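Local coordinates for lectin (Cicer arietinum, PDB 3S18), which agglutinates red blood cells and is a seed albumin with a four-bladed hemopexin-type beta-propeller, probably acting by binding complex sugars, at residues 113-118 / 134-139; 120-125 / 171-176. All blocks are in the same frame, centred on the assembly; numbering follows the deposited sequence.

In the fold
Both interactions involve the propeller blade made of strands 122-125, 131-136, 139-144 and 149-156. Interaction 1 stays close to that blade. It packs the loop ahead of strand 122-125 against the end of strand 131-136, its centre about 15 Å from the centre of the chain, and is only partly buried. Interaction 2 joins the innermost strands of two successive blades, its centre about 6 Å from that of the chain, and is a buried contact. A lysine-to-carbonyl hydrogen bond and a CH-pi contact from that lysine onto a phenylalanine ring hold the first. Apolar packing round two alanines and a shared calcium ion hold the second. The two meet where Phe135 pairs through its backbone with Asp121 and Ala122.

Interaction 1 of 2, residues 113-118 / 134-139; sequences GTVFEN and LFKGDK
The ring of Phe116 and the aliphatic part of Lys136 run alongside one another, pointing opposite ways. Lys136 CB sits over one face of the ring, 3.8 Å from the centroid of Phe116 and 19° off the normal, a CH-pi contact displaced from the ring centre. Phe116 CE1 is the atom of the ring that comes nearest, 3.6 Å from Lys136 CB. The same Phe116 CE1 also packs against Leu134 CB at 4.0 Å. The backbone N of Phe135 lies at the ring edge, in its plane.

Lys136 then turns away from the ring to reach the loop. Its CG is anti to the backbone N (chi1 -177°), and bends at chi2 and chi4 bring the amine back over the turn. There Lys136 NZ donates to Val115 O at 3.0 Å. The bond comes in nearly along the C=O direction, at 159°, with the donor tilted somewhat from the carbonyl plane. Gly119 O is the stronger partner of NZ, so one amine ties together two carbonyls of the same loop. Val115 CG2 crosses the lysine chain and touches Lys136 CG at 3.5 Å. Its CG1 leans more loosely toward Lys139.

Residues 114-117 form a type I beta turn. Thr114 OG1 accepts from Phe116 N at 3.2 Å, an ST turn that helps set the backbone from which the ring extends. On the other side, Lys136 to Lys139 make the type II' turn of a beta hairpin.

This is structural packing within one blade of the propeller. Phe116 stacks with Phe111 and touches Ala141 of strand 139-144 and Lys154 of strand 149-156. The loop between helix 104-107 and strand 122-125 is thereby held against the hairpin of strands 131-136 and 139-144.

Interaction 2 of 2, residues 120-125 / 171-176; sequences IDAAFR and AGMDSA. With CA (calcium ion), chain D.
Asp121 O and Asp174 O both bind the calcium ion, each at 2.4 Å. These two carbonyl oxygens, Asp121 O and Asp174 O, are only 3.0 Å apart, and the cation they share probably offsets their mutual repulsion. Two waters belong to the same shell, and Asn7 O and Asp65 O also bind the ion. Asp121 and Asp174 use their backbone oxygens, not their carboxylates.

Next to the ion, Ala122 CB presses on the backbone of the other segment, 3.5 Å from Ser175 CA. It also touches the side chains of Met173 and Ala176. Further along the strand, Phe124 CD1 meets Ala176 CB at 4.2 Å. The ring of Phe124 runs on to meet Phe198 edge-to-face. No direct hydrogen bond joins the segments.

This is the centre of a four-bladed hemopexin-type propeller. Strands 122-125 and 175-178 are the first strands of successive blades, and equivalent carbonyls from all four blades converge on one calcium in the central channel.

Bulges and a water probably help to position these carbonyls. Asp121 and Ala122 both face Phe135 in a classic beta bulge, and Asp174 and Ser175 do the same with Phe188. Asp121 OD2 accepts from Gly137 N and, at 2.7 Å, probably from a water. That water in turn accepts from Met173 N at 2.9 Å and probably links the two segments. Beyond this, Met173 packs on Phe135 and Leu187, and Ala123 on Cys66 and Phe68 of strand 66-69.

Interaction 1 of 2, residues 113-118 / 134-139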
ATOM      1  N   GLY A 113      -6.264 -13.502  10.503  1.00 33.83           N
ATOM      2  CA  GLY A 113      -6.664 -14.873  10.186  1.00 35.01           C
ATOM      3  C   GLY A 113      -8.128 -15.002   9.797  1.00 34.90           C
ATOM      4  O   GLY A 113      -8.690 -16.084   9.884  1.00 36.19           O
ATOM      5  N   THR A 114      -8.758 -13.900   9.390  1.00 33.75           N
ATOM      6  CA  THR A 114     -10.145 -13.936   8.933  1.00 32.49           C
ATOM      7  C   THR A 114     -10.173 -13.518   7.474  1.00 32.61           C
ATOM      8  O   THR A 114      -9.149 -13.107   6.917  1.00 32.12           O
ATOM      9  CB  THR A 114     -11.089 -13.003   9.752  1.00 31.73           C
ATOM     10  OG1 THR A 114     -10.821 -11.630   9.426  1.00 29.62           O
ATOM     11  CG2 THR A 114     -10.933 -13.229  11.251  1.00 30.74           C
ATOM     12  N   VAL A 115     -11.356 -13.606   6.871  1.00 32.43           N
ATOM     13  CA  VAL A 115     -11.559 -13.213   5.482  1.00 33.08           C
ATOM     14  C   VAL A 115     -11.394 -11.690   5.271  1.00 31.79           C
ATOM     15  O   VAL A 115     -11.137 -11.236   4.146  1.00 32.48           O
ATOM     16  CB  VAL A 115     -12.922 -13.792   4.932  1.00 34.02           C
ATOM     17  CG1 VAL A 115     -14.136 -13.483   5.866  1.00 33.00           C
ATOM     18  CG2 VAL A 115     -13.179 -13.363   3.495  1.00 36.67           C
ATOM     19  N   PHE A 116     -11.495 -10.922   6.358  1.00 30.40           N
ATOM     20  CA  PHE A 116     -11.422  -9.447   6.329  1.00 28.93           C
ATOM     21  C   PHE A 116      -9.986  -8.911   6.297  1.00 29.42           C
ATOM     22  O   PHE A 116      -9.759  -7.722   6.034  1.00 28.40           O
ATOM     23  CB  PHE A 116     -12.159  -8.852   7.538  1.00 27.43           C
ATOM     24  CG  PHE A 116     -13.659  -9.000   7.473  1.00 27.06           C
ATOM     25  CD1 PHE A 116     -14.445  -7.977   6.976  1.00 23.97           C
ATOM     26  CD2 PHE A 116     -14.278 -10.175   7.878  1.00 26.88           C
ATOM     27  CE1 PHE A 116     -15.825  -8.096   6.921  1.00 25.62           C
ATOM     28  CE2 PHE A 116     -15.669 -10.313   7.802  1.00 27.75           C
ATOM     29  CZ  PHE A 116     -16.440  -9.271   7.318  1.00 25.66           C
ATOM     30  N   GLU A 117      -9.025  -9.795   6.552  1.00 30.34           N
ATOM     31  CA  GLU A 117      -7.615  -9.433   6.662  1.00 31.18           C
ATOM     32  C   GLU A 117      -7.036  -8.729   5.428  1.00 31.28           C
ATOM     33  O   GLU A 117      -6.238  -7.798   5.556  1.00 30.64           O
ATOM     34  CB  GLU A 117      -6.795 -10.689   6.978  1.00 32.28           C
ATOM     35  CG  GLU A 117      -5.298 -10.533   6.765  1.00 35.03           C
ATOM     36  CD  GLU A 117      -4.463 -11.471   7.639  1.00 38.51           C
ATOM     37  OE1 GLU A 117      -3.236 -11.207   7.753  1.00 40.34           O
ATOM     38  OE2 GLU A 117      -5.026 -12.448   8.204  1.00 37.18           O
ATOM     39  N   ASN A 118      -7.415  -9.207   4.245  1.00 31.83           N
ATOM     40  CA  ASN A 118      -6.814  -8.762   3.003  1.00 32.53           C
ATOM     41  C   ASN A 118      -7.683  -7.747   2.279  1.00 31.03           C
ATOM     42  O   ASN A 118      -7.363  -7.326   1.181  1.00 31.73           O
ATOM     43  CB  ASN A 118      -6.554  -9.960   2.091  1.00 34.35           C
ATOM     44  CG  ASN A 118      -5.478 -10.878   2.636  1.00 39.00           C
ATOM     45  OD1 ASN A 118      -4.383 -10.426   3.015  1.00 42.24           O
ATOM     46  ND2 ASN A 118      -5.782 -12.179   2.689  1.00 41.38           N
ATOM     47  N   LEU A 134     -19.432  -4.295   8.793  1.00 22.74           N
ATOM     48  CA  LEU A 134     -18.490  -4.435   7.684  1.00 22.84           C
ATOM     49  C   LEU A 134     -18.822  -5.725   6.962  1.00 23.25           C
ATOM     50  O   LEU A 134     -19.246  -6.692   7.597  1.00 23.54           O
ATOM     51  CB  LEU A 134     -17.026  -4.447   8.170  1.00 21.86           C
ATOM     52  CG  LEU A 134     -16.556  -3.207   8.953  1.00 23.38           C
ATOM     53  CD1 LEU A 134     -16.963  -3.297  10.419  1.00 23.01           C
ATOM     54  CD2 LEU A 134     -15.059  -2.998   8.858  1.00 23.37           C
ATOM     55  N   PHE A 135     -18.616  -5.735   5.645  1.00 23.03           N
ATOM     56  CA  PHE A 135     -19.030  -6.834   4.794  1.00 23.15           C
ATOM     57  C   PHE A 135     -17.865  -7.311   3.927  1.00 24.06           C
ATOM     58  O   PHE A 135     -17.086  -6.492   3.425  1.00 23.59           O
ATOM     59  CB  PHE A 135     -20.180  -6.377   3.906  1.00 23.16           C
ATOM     60  CG  PHE A 135     -21.389  -5.888   4.672  1.00 24.06           C
ATOM     61  CD1 PHE A 135     -22.392  -6.781   5.058  1.00 23.70           C
ATOM     62  CD2 PHE A 135     -21.526  -4.550   5.004  1.00 23.95           C
ATOM     63  CE1 PHE A 135     -23.507  -6.338   5.767  1.00 24.00           C
ATOM     64  CE2 PHE A 135     -22.653  -4.096   5.702  1.00 25.84           C
ATOM     65  CZ  PHE A 135     -23.643  -5.004   6.083  1.00 25.27           C
ATOM     66  N   LYS A 136     -17.748  -8.634   3.771  1.00 24.74           N
ATOM     67  CA  LYS A 136     -16.733  -9.267   2.922  1.00 25.92           C
ATOM     68  C   LYS A 136     -17.304 -10.581   2.412  1.00 26.85           C
ATOM     69  O   LYS A 136     -17.678 -11.452   3.206  1.00 26.99           O
ATOM     70  CB  LYS A 136     -15.425  -9.500   3.681  1.00 25.98           C
ATOM     71  CG  LYS A 136     -14.285 -10.096   2.851  1.00 27.61           C
ATOM     72  CD  LYS A 136     -13.981  -9.271   1.599  1.00 30.21           C
ATOM     73  CE  LYS A 136     -12.825  -9.859   0.792  1.00 33.20           C
ATOM     74  NZ  LYS A 136     -11.536  -9.737   1.567  1.00 36.95           N
ATOM     75  N   GLY A 137     -17.424 -10.702   1.090  1.00 27.53           N
ATOM     76  CA  GLY A 137     -18.079 -11.870   0.502  1.00 28.79           C
ATOM     77  C   GLY A 137     -19.479 -11.978   1.077  1.00 29.15           C
ATOM     78  O   GLY A 137     -20.195 -10.969   1.154  1.00 28.61           O
ATOM     79  N   ASP A 138     -19.854 -13.184   1.507  1.00 29.57           N
ATOM     80  CA  ASP A 138     -21.179 -13.431   2.080  1.00 30.56           C
ATOM     81  C   ASP A 138     -21.234 -13.309   3.620  1.00 30.15           C
ATOM     82  O   ASP A 138     -22.187 -13.790   4.244  1.00 30.66           O
ATOM     83  CB  ASP A 138     -21.698 -14.807   1.645  1.00 31.81           C
ATOM     84  CG  ASP A 138     -20.772 -15.935   2.054  1.00 33.97           C
ATOM     85  OD1 ASP A 138     -19.681 -15.670   2.620  1.00 36.23           O
ATOM     86  OD2 ASP A 138     -21.125 -17.093   1.798  1.00 35.88           O
ATOM     87  N   LYS A 139     -20.230 -12.652   4.206  1.00 29.10           N
ATOM     88  CA  LYS A 139     -20.102 -12.512   5.652  1.00 28.98           C
ATOM     89  C   LYS A 139     -20.203 -11.066   6.094  1.00 28.39           C
ATOM     90  O   LYS A 139     -19.944 -10.117   5.318  1.00 27.27           O
ATOM     91  CB  LYS A 139     -18.742 -13.049   6.138  1.00 29.41           C
ATOM     92  CG  LYS A 139     -18.425 -14.494   5.766  1.00 31.18           C
ATOM     93  CD  LYS A 139     -19.311 -15.461   6.543  1.00 36.10           C
ATOM     94  CE  LYS A 139     -19.156 -16.877   6.023  1.00 38.29           C
ATOM     95  NZ  LYS A 139     -20.495 -17.493   5.886  1.00 42.13           N
TER

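Interaction 2 of 2, residues 120-125 / 171-176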
ATOM      1  N   ILE A 120     -11.832  -5.385   2.610  1.00 25.48           N
ATOM      2  CA  ILE A 120     -13.232  -5.334   3.021  1.00 24.07           C
ATOM      3  C   ILE A 120     -14.072  -4.773   1.853  1.00 23.99           C
ATOM      4  O   ILE A 120     -13.647  -3.837   1.166  1.00 23.35           O
ATOM      5  CB  ILE A 120     -13.383  -4.478   4.335  1.00 23.44           C
ATOM      6  CG1 ILE A 120     -12.401  -5.007   5.397  1.00 24.84           C
ATOM      7  CG2 ILE A 120     -14.847  -4.507   4.861  1.00 21.08           C
ATOM      8  CD1 ILE A 120     -12.337  -4.265   6.730  1.00 25.40           C
ATOM      9  N   ASP A 121     -15.258  -5.346   1.625  1.00 24.02           N
ATOM     10  CA  ASP A 121     -16.123  -4.917   0.499  1.00 23.59           C
ATOM     11  C   ASP A 121     -16.839  -3.596   0.768  1.00 22.40           C
ATOM     12  O   ASP A 121     -16.853  -2.718  -0.082  1.00 22.70           O
ATOM     13  CB  ASP A 121     -17.177  -5.989   0.157  1.00 24.44           C
ATOM     14  CG  ASP A 121     -16.588  -7.241  -0.478  1.00 26.46           C
ATOM     15  OD1 ASP A 121     -15.487  -7.190  -1.061  1.00 29.80           O
ATOM     16  OD2 ASP A 121     -17.231  -8.302  -0.379  1.00 29.85           O
ATOM     17  N   ALA A 122     -17.449  -3.464   1.943  1.00 21.95           N
ATOM     18  CA  ALA A 122     -18.325  -2.330   2.253  1.00 21.91           C
ATOM     19  C   ALA A 122     -18.468  -2.273   3.740  1.00 22.29           C
ATOM     20  O   ALA A 122     -18.119  -3.247   4.444  1.00 22.22           O
ATOM     21  CB  ALA A 122     -19.710  -2.519   1.628  1.00 22.63           C
ATOM     22  N   ALA A 123     -18.963  -1.135   4.221  1.00 21.20           N
ATOM     23  CA  ALA A 123     -19.203  -0.935   5.638  1.00 22.07           C
ATOM     24  C   ALA A 123     -20.207   0.184   5.829  1.00 22.61           C
ATOM     25  O   ALA A 123     -20.338   1.071   4.981  1.00 23.11           O
ATOM     26  CB  ALA A 123     -17.899  -0.592   6.365  1.00 21.38           C
ATOM     27  N   PHE A 124     -20.931   0.157   6.938  1.00 23.42           N
ATOM     28  CA  PHE A 124     -21.660   1.362   7.336  1.00 23.12           C
ATOM     29  C   PHE A 124     -21.693   1.548   8.840  1.00 23.85           C
ATOM     30  O   PHE A 124     -21.610   0.576   9.597  1.00 23.04           O
ATOM     31  CB  PHE A 124     -23.046   1.456   6.665  1.00 23.31           C
ATOM     32  CG  PHE A 124     -24.049   0.447   7.157  1.00 25.00           C
ATOM     33  CD1 PHE A 124     -24.183  -0.789   6.523  1.00 25.21           C
ATOM     34  CD2 PHE A 124     -24.877   0.742   8.251  1.00 23.46           C
ATOM     35  CE1 PHE A 124     -25.124  -1.729   6.984  1.00 26.11           C
ATOM     36  CE2 PHE A 124     -25.810  -0.170   8.705  1.00 24.13           C
ATOM     37  CZ  PHE A 124     -25.941  -1.415   8.070  1.00 25.37           C
ATOM     38  N   ARG A 125     -21.817   2.815   9.246  1.00 25.35           N
ATOM     39  CA  ARG A 125     -21.888   3.234  10.633  1.00 26.26           C
ATOM     40  C   ARG A 125     -23.269   2.976  11.229  1.00 28.08           C
ATOM     41  O   ARG A 125     -24.280   3.464  10.714  1.00 27.73           O
ATOM     42  CB  ARG A 125     -21.555   4.731  10.739  1.00 26.35           C
ATOM     43  CG  ARG A 125     -21.662   5.332  12.171  1.00 26.87           C
ATOM     44  CD  ARG A 125     -20.408   5.021  13.010  1.00 26.97           C
ATOM     45  NE  ARG A 125     -20.246   5.933  14.138  1.00 28.08           N
ATOM     46  CZ  ARG A 125     -20.822   5.776  15.332  1.00 28.69           C
ATOM     47  NH1 ARG A 125     -21.608   4.739  15.568  1.00 28.74           N
ATOM     48  NH2 ARG A 125     -20.617   6.665  16.292  1.00 28.24           N
ATOM     49  N   ALA A 171     -25.194 -12.597  -1.394  1.00 43.38           N
ATOM     50  CA  ALA A 171     -23.842 -13.092  -1.720  1.00 43.10           C
ATOM     51  C   ALA A 171     -22.746 -12.032  -1.582  1.00 41.88           C
ATOM     52  O   ALA A 171     -21.570 -12.312  -1.851  1.00 41.89           O
ATOM     53  CB  ALA A 171     -23.813 -13.692  -3.139  1.00 44.14           C
ATOM     54  N   GLY A 172     -23.124 -10.823  -1.171  1.00 40.77           N
ATOM     55  CA  GLY A 172     -22.156  -9.737  -0.960  1.00 39.37           C
ATOM     56  C   GLY A 172     -22.620  -8.381  -1.467  1.00 39.12           C
ATOM     57  O   GLY A 172     -23.595  -8.290  -2.238  1.00 39.53           O
ATOM     58  N   MET A 173     -21.939  -7.322  -1.037  1.00 37.83           N
ATOM     59  CA  MET A 173     -22.259  -5.984  -1.536  1.00 38.11           C
ATOM     60  C   MET A 173     -21.041  -5.118  -1.758  1.00 36.14           C
ATOM     61  O   MET A 173     -20.050  -5.254  -1.052  1.00 35.92           O
ATOM     62  CB  MET A 173     -23.291  -5.271  -0.668  1.00 38.76           C
ATOM     63  CG  MET A 173     -22.971  -5.206   0.764  1.00 42.08           C
ATOM     64  SD  MET A 173     -24.470  -5.609   1.677  1.00 53.61           S
ATOM     65  CE  MET A 173     -24.869  -7.197   0.972  1.00 53.15           C
ATOM     66  N   ASP A 174     -21.135  -4.240  -2.751  1.00 34.58           N
ATOM     67  CA  ASP A 174     -19.987  -3.491  -3.252  1.00 33.40           C
ATOM     68  C   ASP A 174     -19.679  -2.225  -2.453  1.00 30.89           C
ATOM     69  O   ASP A 174     -18.530  -1.814  -2.353  1.00 29.68           O
ATOM     70  CB  ASP A 174     -20.167  -3.153  -4.743  1.00 34.14           C
ATOM     71  CG  ASP A 174     -19.919  -4.345  -5.657  1.00 38.70           C
ATOM     72  OD1 ASP A 174     -19.323  -5.321  -5.157  1.00 42.78           O
ATOM     73  OD2 ASP A 174     -20.309  -4.312  -6.876  1.00 41.47           O
ATOM     74  N   SER A 175     -20.707  -1.598  -1.902  1.00 30.13           N
ATOM     75  CA  SER A 175     -20.510  -0.392  -1.097  1.00 29.26           C
ATOM     76  C   SER A 175     -21.753  -0.107  -0.306  1.00 28.48           C
ATOM     77  O   SER A 175     -22.792  -0.682  -0.590  1.00 28.84           O
ATOM     78  CB  SER A 175     -20.187   0.800  -1.964  1.00 28.83           C
ATOM     79  OG  SER A 175     -21.185   0.929  -2.955  1.00 35.62           O
ATOM     80  N   ALA A 176     -21.629   0.779   0.684  1.00 26.99           N
ATOM     81  CA  ALA A 176     -22.733   1.142   1.573  1.00 26.63           C
ATOM     82  C   ALA A 176     -22.419   2.425   2.322  1.00 25.86           C
ATOM     83  O   ALA A 176     -21.242   2.795   2.487  1.00 25.34           O
ATOM     84  CB  ALA A 176     -23.010   0.012   2.588  1.00 26.52           C
TER
HETATM   85 CA    CA D 229     -16.115  -1.909  -2.225  1.00 27.01          CA
HETATM   86  O   HOH W   1     -14.159  -3.252  -2.066  1.00 23.94           O
HETATM   87  O   HOH W   2     -19.750  -8.146   0.659  1.00 16.84           O
HETATM   88  O   HOH W   3     -16.260  -3.781  -3.439  1.00 32.04           O